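Endolysin (Escherichia coli O157 typing phage 15, PDB 7M5I) probably cleaves the beta-1,4 linkages between N-acetylmuramic acid and N-acetylglucosamine in host peptidoglycan, a lysozyme-type reaction that helps lyse the bacterial cell and release new phage. Local coordinates at residues L14-K18 against E61-L65; A78-T83 against I109-N113; M124-V130 against L142-R147. All blocks are in the same frame, centred on the assembly; numbering follows the deposited sequence.

Contact 1. Residues L14-K18 against E61-L65; sequences LDAIK and EQYLL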
loop_
_atom_site.group_PDB
_atom_site.type_symbol
_atom_site.label_atom_id
_atom_site.label_comp_id
_atom_site.label_asym_id
_atom_site.label_seq_id
_atom_site.Cartn_x
_atom_site.Cartn_y
_atom_site.Cartn_z
ATOM N N LEU A 14 3.016 -8.299 -4.142
ATOM C CA LEU A 14 2.288 -8.794 -2.937
ATOM C C LEU A 14 3.332 -9.044 -1.828
ATOM O O LEU A 14 3.047 -8.657 -0.701
ATOM C CB LEU A 14 1.493 -10.051 -3.256
ATOM C CG LEU A 14 0.602 -10.555 -2.110
ATOM C CD1 LEU A 14 -0.559 -9.644 -1.876
ATOM C CD2 LEU A 14 0.145 -11.943 -2.416
ATOM N N ASP A 15 4.461 -9.633 -2.164
ATOM C CA ASP A 15 5.583 -9.899 -1.217
ATOM C C ASP A 15 6.009 -8.571 -0.578
ATOM O O ASP A 15 6.255 -8.538 0.617
ATOM C CB ASP A 15 6.777 -10.558 -1.941
ATOM C CG ASP A 15 6.671 -12.001 -2.436
ATOM O OD1 ASP A 15 5.754 -12.747 -2.023
ATOM O OD2 ASP A 15 7.532 -12.356 -3.273
ATOM N N ALA A 16 6.099 -7.474 -1.338
ATOM C CA ALA A 16 6.500 -6.160 -0.822
ATOM C C ALA A 16 5.454 -5.634 0.166
ATOM O O ALA A 16 5.823 -5.155 1.279
ATOM C CB ALA A 16 6.787 -5.174 -1.933
ATOM N N ILE A 17 4.174 -5.742 -0.149
ATOM C CA ILE A 17 3.111 -5.250 0.782
ATOM C C ILE A 17 3.175 -6.095 2.051
ATOM O O ILE A 17 3.058 -5.503 3.151
ATOM C CB ILE A 17 1.730 -5.269 0.085
ATOM C CG1 ILE A 17 1.781 -4.252 -1.061
ATOM C CG2 ILE A 17 0.658 -4.945 1.110
ATOM C CD1 ILE A 17 0.505 -4.150 -1.882
ATOM N N LYS A 18 3.347 -7.409 1.931
ATOM C CA LYS A 18 3.493 -8.293 3.120
ATOM C C LYS A 18 4.634 -7.751 3.973
ATOM O O LYS A 18 4.528 -7.718 5.206
ATOM C CB LYS A 18 3.735 -9.747 2.714
ATOM C CG LYS A 18 2.537 -10.462 2.114
ATOM C CD LYS A 18 2.941 -11.827 1.641
ATOM C CE LYS A 18 1.812 -12.698 1.166
ATOM N NZ LYS A 18 2.350 -13.870 0.460
ATOM N N GLU A 61 -2.747 -14.542 3.992
ATOM C CA GLU A 61 -2.564 -14.158 2.567
ATOM C C GLU A 61 -3.932 -13.948 1.889
ATOM O O GLU A 61 -4.063 -12.919 1.133
ATOM C CB GLU A 61 -1.770 -15.231 1.805
ATOM C CG GLU A 61 -1.446 -14.791 0.396
ATOM C CD GLU A 61 -0.671 -15.875 -0.319
ATOM O OE1 GLU A 61 -1.280 -16.826 -0.741
ATOM O OE2 GLU A 61 0.536 -15.784 -0.370
ATOM N N GLN A 62 -4.872 -14.851 2.161
ATOM C CA GLN A 62 -6.254 -14.755 1.591
ATOM C C GLN A 62 -6.850 -13.386 1.946
ATOM O O GLN A 62 -7.440 -12.710 1.040
ATOM C CB GLN A 62 -7.074 -15.970 2.029
ATOM C CG GLN A 62 -8.582 -15.857 1.821
ATOM C CD GLN A 62 -9.363 -16.978 2.503
ATOM O OE1 GLN A 62 -8.828 -18.070 2.772
ATOM N NE2 GLN A 62 -10.654 -16.740 2.783
ATOM N N TYR A 63 -6.740 -12.968 3.214
ATOM C CA TYR A 63 -7.367 -11.719 3.677
ATOM C C TYR A 63 -6.664 -10.537 3.027
ATOM O O TYR A 63 -7.340 -9.545 2.708
ATOM C CB TYR A 63 -7.346 -11.637 5.205
ATOM C CG TYR A 63 -8.039 -12.778 5.890
ATOM C CD1 TYR A 63 -9.090 -13.455 5.308
ATOM C CD2 TYR A 63 -7.624 -13.173 7.140
ATOM C CE1 TYR A 63 -9.682 -14.549 5.917
ATOM C CE2 TYR A 63 -8.215 -14.250 7.781
ATOM C CZ TYR A 63 -9.267 -14.904 7.189
ATOM O OH TYR A 63 -9.890 -15.949 7.809
ATOM N N LEU A 64 -5.361 -10.601 2.857
ATOM C CA LEU A 64 -4.578 -9.472 2.275
ATOM C C LEU A 64 -4.997 -9.352 0.787
ATOM O O LEU A 64 -5.266 -8.194 0.328
ATOM C CB LEU A 64 -3.080 -9.688 2.397
ATOM C CG LEU A 64 -2.217 -8.615 1.724
ATOM C CD1 LEU A 64 -2.395 -7.278 2.417
ATOM C CD2 LEU A 64 -0.754 -9.039 1.722
ATOM N N LEU A 65 -5.095 -10.458 0.075
ATOM C CA LEU A 65 -5.559 -10.453 -1.341
ATOM C C LEU A 65 -6.944 -9.792 -1.443
ATOM O O LEU A 65 -7.134 -8.983 -2.375
ATOM C CB LEU A 65 -5.581 -11.868 -1.909
ATOM C CG LEU A 65 -4.209 -12.469 -2.212
ATOM C CD1 LEU A 65 -4.342 -13.934 -2.572
ATOM C CD2 LEU A 65 -3.491 -11.673 -3.289
#

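Contact 2. Residues A78-T83 against I109-N113; sequences AIKVPT and IKRHN. With PO4 (phosphate ion), chain D.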
loop_
_atom_site.group_PDB
_atom_site.type_symbol
_atom_site.label_atom_id
_atom_site.label_comp_id
_atom_site.label_asym_id
_atom_site.label_seq_id
_atom_site.Cartn_x
_atom_site.Cartn_y
_atom_site.Cartn_z
ATOM N N ALA A 78 -6.973 5.189 -12.200
ATOM C CA ALA A 78 -6.233 6.470 -12.093
ATOM C C ALA A 78 -5.113 6.584 -13.146
ATOM O O ALA A 78 -4.790 7.684 -13.542
ATOM C CB ALA A 78 -5.689 6.642 -10.734
ATOM N N ILE A 79 -4.563 5.468 -13.604
ATOM C CA ILE A 79 -3.423 5.481 -14.562
ATOM C C ILE A 79 -3.972 5.693 -15.962
ATOM O O ILE A 79 -4.974 5.048 -16.295
ATOM C CB ILE A 79 -2.624 4.184 -14.439
ATOM C CG1 ILE A 79 -1.818 4.222 -13.144
ATOM C CG2 ILE A 79 -1.746 3.979 -15.636
ATOM C CD1 ILE A 79 -1.222 2.905 -12.815
ATOM N N LYS A 80 -3.337 6.579 -16.716
ATOM C CA LYS A 80 -3.815 6.975 -18.075
ATOM C C LYS A 80 -2.743 6.701 -19.138
ATOM O O LYS A 80 -2.999 6.995 -20.334
ATOM C CB LYS A 80 -4.234 8.442 -18.055
ATOM C CG LYS A 80 -5.373 8.727 -17.089
ATOM C CD LYS A 80 -6.033 10.052 -17.307
ATOM C CE LYS A 80 -6.607 10.677 -16.051
ATOM N NZ LYS A 80 -7.115 12.041 -16.331
ATOM N N VAL A 81 -1.636 6.092 -18.772
ATOM C CA VAL A 81 -0.485 5.813 -19.665
ATOM C C VAL A 81 -0.040 4.378 -19.448
ATOM O O VAL A 81 -0.236 3.804 -18.374
ATOM C CB VAL A 81 0.697 6.765 -19.438
ATOM C CG1 VAL A 81 0.306 8.219 -19.785
ATOM C CG2 VAL A 81 1.289 6.620 -18.036
ATOM N N PRO A 82 0.629 3.787 -20.437
ATOM C CA PRO A 82 1.302 2.505 -20.258
ATOM C C PRO A 82 2.254 2.552 -19.074
ATOM O O PRO A 82 2.948 3.514 -18.920
ATOM C CB PRO A 82 2.043 2.293 -21.597
ATOM C CG PRO A 82 1.231 3.059 -22.562
ATOM C CD PRO A 82 0.747 4.292 -21.811
ATOM N N THR A 83 2.188 1.502 -18.246
ATOM C CA THR A 83 2.765 1.423 -16.905
ATOM C C THR A 83 3.448 0.058 -16.766
ATOM O O THR A 83 2.788 -0.974 -17.041
ATOM C CB THR A 83 1.645 1.636 -15.881
ATOM O OG1 THR A 83 1.128 2.953 -16.081
ATOM C CG2 THR A 83 2.147 1.490 -14.465
ATOM N N ILE A 109 0.563 10.944 -8.965
ATOM C CA ILE A 109 -0.203 10.246 -10.042
ATOM C C ILE A 109 -0.280 11.170 -11.272
ATOM O O ILE A 109 -0.223 10.632 -12.404
ATOM C CB ILE A 109 -1.591 9.818 -9.568
ATOM C CG1 ILE A 109 -2.125 8.683 -10.448
ATOM C CG2 ILE A 109 -2.549 10.995 -9.542
ATOM C CD1 ILE A 109 -1.445 7.334 -10.190
ATOM N N LYS A 110 -0.361 12.486 -11.050
ATOM C CA LYS A 110 -0.314 13.500 -12.135
ATOM C C LYS A 110 1.018 13.388 -12.879
ATOM O O LYS A 110 1.036 13.366 -14.121
ATOM C CB LYS A 110 -0.587 14.869 -11.516
ATOM C CG LYS A 110 -2.063 15.135 -11.233
ATOM C CD LYS A 110 -2.373 16.652 -11.054
ATOM C CE LYS A 110 -3.609 17.007 -10.228
ATOM N NZ LYS A 110 -3.498 16.670 -8.787
ATOM N N ARG A 111 2.121 13.288 -12.144
ATOM C CA ARG A 111 3.473 13.199 -12.735
ATOM C C ARG A 111 3.610 11.863 -13.465
ATOM O O ARG A 111 4.181 11.845 -14.593
ATOM C CB ARG A 111 4.563 13.409 -11.680
ATOM C CG ARG A 111 4.574 14.830 -11.136
ATOM C CD ARG A 111 5.673 14.995 -10.113
ATOM N NE ARG A 111 5.794 16.363 -9.675
ATOM C CZ ARG A 111 6.667 16.803 -8.774
ATOM N NH1 ARG A 111 7.544 15.992 -8.234
ATOM N NH2 ARG A 111 6.669 18.076 -8.445
ATOM N N HIS A 112 3.116 10.767 -12.879
ATOM C CA HIS A 112 3.155 9.448 -13.549
ATOM C C HIS A 112 2.453 9.594 -14.905
ATOM O O HIS A 112 3.051 9.174 -15.936
ATOM C CB HIS A 112 2.462 8.359 -12.735
ATOM C CG HIS A 112 2.438 7.050 -13.440
ATOM N ND1 HIS A 112 3.552 6.270 -13.555
ATOM C CD2 HIS A 112 1.473 6.439 -14.135
ATOM C CE1 HIS A 112 3.256 5.184 -14.213
ATOM N NE2 HIS A 112 2.006 5.281 -14.614
ATOM N N ASN A 113 1.272 10.221 -14.914
ATOM C CA ASN A 113 0.439 10.333 -16.136
ATOM C C ASN A 113 1.062 11.302 -17.149
ATOM O O ASN A 113 0.713 11.169 -18.309
ATOM C CB ASN A 113 -1.017 10.653 -15.793
ATOM C CG ASN A 113 -1.736 9.445 -15.218
ATOM O OD1 ASN A 113 -1.376 8.297 -15.505
ATOM N ND2 ASN A 113 -2.748 9.695 -14.400
HETATM P P PO4 D . 3.730 19.395 -10.649
HETATM O O1 PO4 D . 4.069 20.493 -11.651
HETATM O O2 PO4 D . 3.514 20.021 -9.262
HETATM O O3 PO4 D . 4.884 18.417 -10.622
HETATM O O4 PO4 D . 2.457 18.658 -11.089
#

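Contact 3. Residues M124-V130 against L142-R147; sequences MQWWNKV and LKNRRR. With PO4 (phosphate ion), chain C.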
loop_
_atom_site.group_PDB
_atom_site.type_symbol
_atom_site.label_atom_id
_atom_site.label_comp_id
_atom_site.label_asym_id
_atom_site.label_seq_id
_atom_site.Cartn_x
_atom_site.Cartn_y
_atom_site.Cartn_z
ATOM N N MET A 124 5.936 10.785 -4.593
ATOM C CA MET A 124 5.471 9.621 -3.831
ATOM C C MET A 124 5.935 9.777 -2.364
ATOM O O MET A 124 5.163 9.433 -1.438
ATOM C CB MET A 124 6.039 8.326 -4.424
ATOM C CG MET A 124 5.250 7.830 -5.574
ATOM S SD MET A 124 6.075 6.455 -6.425
ATOM C CE MET A 124 5.985 5.111 -5.255
ATOM N N GLN A 125 7.130 10.268 -2.182
ATOM C CA GLN A 125 7.815 10.276 -0.862
ATOM C C GLN A 125 7.365 11.467 -0.011
ATOM O O GLN A 125 7.667 11.468 1.182
ATOM C CB GLN A 125 9.299 10.219 -1.141
ATOM C CG GLN A 125 9.677 8.897 -1.795
ATOM C CD GLN A 125 11.154 8.815 -1.861
ATOM O OE1 GLN A 125 11.792 8.552 -0.839
ATOM N NE2 GLN A 125 11.668 9.114 -3.057
ATOM N N TRP A 126 6.527 12.352 -0.541
ATOM C CA TRP A 126 5.925 13.439 0.264
ATOM C C TRP A 126 4.959 12.854 1.312
ATOM O O TRP A 126 4.676 13.562 2.289
ATOM C CB TRP A 126 5.201 14.459 -0.619
ATOM C CG TRP A 126 6.076 15.144 -1.610
ATOM C CD1 TRP A 126 7.440 15.155 -1.682
ATOM C CD2 TRP A 126 5.609 15.973 -2.696
ATOM N NE1 TRP A 126 7.846 15.933 -2.735
ATOM C CE2 TRP A 126 6.752 16.447 -3.376
ATOM C CE3 TRP A 126 4.340 16.357 -3.139
ATOM C CZ2 TRP A 126 6.668 17.287 -4.493
ATOM C CZ3 TRP A 126 4.251 17.211 -4.221
ATOM C CH2 TRP A 126 5.399 17.675 -4.874
ATOM N N TRP A 127 4.424 11.658 1.125
ATOM C CA TRP A 127 3.359 11.068 1.951
ATOM C C TRP A 127 4.005 10.368 3.175
ATOM O O TRP A 127 4.006 9.121 3.239
ATOM C CB TRP A 127 2.483 10.147 1.112
ATOM C CG TRP A 127 1.660 10.919 0.132
ATOM C CD1 TRP A 127 2.033 11.275 -1.148
ATOM C CD2 TRP A 127 0.352 11.458 0.322
ATOM N NE1 TRP A 127 1.071 12.044 -1.742
ATOM C CE2 TRP A 127 0.004 12.126 -0.889
ATOM C CE3 TRP A 127 -0.575 11.443 1.367
ATOM C CZ2 TRP A 127 -1.186 12.835 -1.025
ATOM C CZ3 TRP A 127 -1.756 12.140 1.225
ATOM C CH2 TRP A 127 -2.069 12.796 0.037
ATOM N N ASN A 128 4.545 11.175 4.096
ATOM C CA ASN A 128 5.269 10.583 5.257
ATOM C C ASN A 128 4.699 11.128 6.579
ATOM O O ASN A 128 5.400 10.958 7.599
ATOM C CB ASN A 128 6.765 10.866 5.168
ATOM C CG ASN A 128 7.136 12.319 5.117
ATOM O OD1 ASN A 128 6.353 13.205 5.465
ATOM N ND2 ASN A 128 8.338 12.596 4.629
ATOM N N LYS A 129 3.590 11.862 6.546
ATOM C CA LYS A 129 3.001 12.495 7.763
ATOM C C LYS A 129 1.897 11.635 8.360
ATOM O O LYS A 129 1.157 11.026 7.632
ATOM C CB LYS A 129 2.433 13.872 7.403
ATOM C CG LYS A 129 3.401 14.868 6.816
ATOM C CD LYS A 129 4.451 15.272 7.782
ATOM C CE LYS A 129 5.330 16.379 7.226
ATOM N NZ LYS A 129 5.960 15.924 5.955
ATOM N N VAL A 130 1.730 11.672 9.682
ATOM C CA VAL A 130 0.618 10.998 10.393
ATOM C C VAL A 130 0.075 12.047 11.374
ATOM O O VAL A 130 0.855 13.037 11.778
ATOM C CB VAL A 130 1.038 9.709 11.104
ATOM C CG1 VAL A 130 1.439 8.562 10.168
ATOM C CG2 VAL A 130 2.164 9.986 12.050
ATOM N N LEU A 142 7.184 5.541 7.837
ATOM C CA LEU A 142 6.642 5.901 6.525
ATOM C C LEU A 142 7.784 6.390 5.607
ATOM O O LEU A 142 7.729 6.049 4.413
ATOM C CB LEU A 142 5.566 6.979 6.635
ATOM C CG LEU A 142 4.234 6.469 7.184
ATOM C CD1 LEU A 142 3.204 7.601 7.134
ATOM C CD2 LEU A 142 3.751 5.252 6.441
ATOM N N LYS A 143 8.715 7.187 6.104
ATOM C CA LYS A 143 9.852 7.601 5.234
ATOM C C LYS A 143 10.538 6.351 4.686
ATOM O O LYS A 143 10.917 6.361 3.491
ATOM C CB LYS A 143 10.845 8.488 5.972
ATOM C CG LYS A 143 10.354 9.893 6.270
ATOM C CD LYS A 143 11.377 10.654 7.046
ATOM C CE LYS A 143 12.452 11.321 6.259
ATOM N NZ LYS A 143 13.031 12.377 7.150
ATOM N N ASN A 144 10.739 5.335 5.516
ATOM C CA ASN A 144 11.420 4.093 5.053
ATOM C C ASN A 144 10.576 3.391 3.997
ATOM O O ASN A 144 11.111 2.925 2.953
ATOM C CB ASN A 144 11.786 3.220 6.231
ATOM C CG ASN A 144 12.850 2.208 5.884
ATOM O OD1 ASN A 144 13.773 2.513 5.101
ATOM N ND2 ASN A 144 12.755 1.078 6.557
ATOM N N ARG A 145 9.272 3.249 4.259
ATOM C CA ARG A 145 8.362 2.590 3.320
ATOM C C ARG A 145 8.345 3.385 2.024
ATOM O O ARG A 145 8.441 2.734 0.950
ATOM C CB ARG A 145 6.969 2.446 3.913
ATOM C CG ARG A 145 5.987 1.814 2.945
ATOM C CD ARG A 145 4.644 1.527 3.605
ATOM N NE ARG A 145 3.727 0.939 2.660
ATOM C CZ ARG A 145 2.670 0.226 3.008
ATOM N NH1 ARG A 145 2.393 0.032 4.298
ATOM N NH2 ARG A 145 1.891 -0.292 2.075
ATOM N N ARG A 146 8.273 4.713 2.095
ATOM C CA ARG A 146 8.221 5.541 0.863
ATOM C C ARG A 146 9.511 5.353 0.047
ATOM O O ARG A 146 9.397 5.233 -1.227
ATOM C CB ARG A 146 7.993 7.008 1.184
ATOM C CG ARG A 146 6.623 7.329 1.762
ATOM C CD ARG A 146 5.434 7.215 0.865
ATOM N NE ARG A 146 4.793 5.937 0.925
ATOM C CZ ARG A 146 3.794 5.592 1.751
ATOM N NH1 ARG A 146 3.358 4.353 1.748
ATOM N NH2 ARG A 146 3.317 6.442 2.654
ATOM N N ARG A 147 10.667 5.357 0.691
ATOM C CA ARG A 147 11.916 5.196 -0.097
ATOM C C ARG A 147 11.940 3.789 -0.749
ATOM O O ARG A 147 12.371 3.683 -1.947
ATOM C CB ARG A 147 13.164 5.590 0.662
ATOM C CG ARG A 147 13.507 4.656 1.767
ATOM C CD ARG A 147 14.652 3.738 1.395
ATOM N NE ARG A 147 14.838 2.847 2.515
ATOM C CZ ARG A 147 15.657 1.799 2.517
ATOM N NH1 ARG A 147 16.430 1.609 1.460
ATOM N NH2 ARG A 147 15.764 1.022 3.568
HETATM P P PO4 C . -0.028 16.121 -3.049
HETATM O O1 PO4 C . 0.421 17.311 -3.900
HETATM O O2 PO4 C . 0.413 16.375 -1.611
HETATM O O3 PO4 C . 0.618 14.869 -3.582
HETATM O O4 PO4 C . -1.537 15.960 -3.075
HETATM O O HOH W 1 11.255 8.685 1.937
#

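Contact 1. Residues L14-K18 against E61-L65
Leu14 and Lys18 meet Glu61, Leu64 and Leu65 across two helical segments, 14-18 and 61-65, whose axes approach to 11.5 Å and run nearly perpendicular, with 106° between their N-to-C directions. At this separation the backbones stay well apart, and side chains alone bridge the gap. Leu64 has the most surface buried by the contact. With CG anti to the backbone N (chi1 176°), it slides antiparallel past Leu14, bringing Leu64 CD2 to 3.7 Å from Leu14 CD1. The same methyl rests on the aliphatic part of Lys18, 3.6 Å from Lys18 CG, while the other branch, Leu64 CD1, turns to Ile17 CG2 at 4.1 Å. Leu65 meets Leu14 at about a right angle; Leu65 CD2 lies against both methyls of Leu14, 3.7 Å from Leu14 CD2. Beyond this apolar patch, the extended Lys18 chain carries its ammonium group to the carboxylate of Glu61. Lys18 NZ donates to Glu61 OE2 over 2.8 Å in a salt bridge that uses the anti lone pair, the one facing away from the other oxygen. Glu61 is itself extended, so two long chains join obliquely at the partly exposed border of the hydrophobic contact. Nearby, Asp15 turns to Arg11, with which it forms a separate salt bridge. Ile17 also lies close to Glu21, a predicted proton donor/acceptor at the end of helix 11-21. The contact thus joins this N-terminal helix to the long helix 57-78, with Tyr96 of helix 85-98 packing on Ile17 and Leu64, and Tyr39, beyond strand 35-38, touching Lys18.

Contact 2. Residues A78-T83 against I109-N113
Ala78, the last residue of helix 57-78, meets helix 107-113 in two ways: its CB rests 4.1 Å from Ile109 CG1, and its carbonyl oxygen accepts a hydrogen bond from the Asn113 side chain. Asn113 ND2 donates to Ala78 O over 3.0 Å, close to its own amide plane. Ile79 leaves helical geometry and lays CG1 obliquely by the His112 ring, 4.1 Å from His112 CD2; its side chain also packs on Phe88 and Leu91 of helix 85-98. At Lys80 the backbone N donates over 2.9 Å to Asn113 OD1, approaching from above the carbonyl plane. One asparagine amide therefore serves both a carbonyl and an N-H of the chain leaving the helix, and the two bonds limit rotation of its flat group. In the mostly helical phage lysozyme domain of this glycosyl hydrolase 24 enzyme, these bonds tie the connection between helices 57-78 and 85-98 to the end of helix 107-113. Val81 splits its two methyls between neighbouring residues, CG1 against Asn113 O and CG2 at 3.7 Å from His112 NE2. Thr83 places OG1 beside its own backbone N (chi1 -63°), where the hydroxyl donates to Val81 O and accepts from His112 NE2 at 2.9 Å. The hydroxyl oxygen lies in the imidazole plane, at the ring edge, while ND1, the other ring nitrogen, is hydrogen-bonded to Tyr153 OH.

Contact 3. Residues M124-V130 against L142-R147
Arg146 and Leu142, one helical turn apart, meet the chain from Met124 to Val130, a segment that makes a type I beta turn from Met124 to Trp127. Arg146 has the most surface buried here. Bends at chi2 and chi3 fold its chain back, so that Arg146 CD passes 3.2 Å from Met124 O and NH2 reaches Trp127 O at 2.8 Å. This bond is fairly straight, 163° at the hydrogen, and lies in both the carbonyl and guanidinium planes. The buried guanidinium group is further held by Asn97 and by a salt bridge to Glu149. Leu142 sets CB against Asn128 CA, while Leu142 CD1 turns to Val130 CG1 at 3.6 Å. Asn128 lies beside Lys143, pointing the same way, with CB and ND2 against Lys143 CG, and accepts a bond from Lys129 NZ at OD1. At the other end, Gln125 slides antiparallel past Arg146; a water donates to both Gln125 OE1 and Lys143 O. The Trp127 indole meets Phe108 at about 90°, and its NE1 makes a weak bond to a phosphate ion. Trp127 centres an inverse gamma turn; strands 129-132 and 135-138 then form a two-stranded beta hairpin linking this segment to helix 140-155 in the phage lysozyme domain.

Overall arrangement
The three contacts follow one another along the chain. Contacts 1 and 3 lie on opposite sides of the molecule's centre, their centres 20 Å apart, although their nearest atoms are separated by only about 5 Å. Contact 2 is more peripheral, about 17 Å from the chain centre, and touches contact 3 where Arg111 NH2 packs 3.8 Å from Trp126 CH2. Helix 85-98 adjoins all three. Between side chains, Ile17 of contact 1 is about 4 Å from the predicted catalytic Glu21. The side chain of Arg146 in contact 3 is about 8 Å from that of Glu21, and that of Val130 about 11 Å from Asp30, the other predicted catalytic residue. Separate phosphate ions, probably from crystallisation, sit beside contacts 2 and 3.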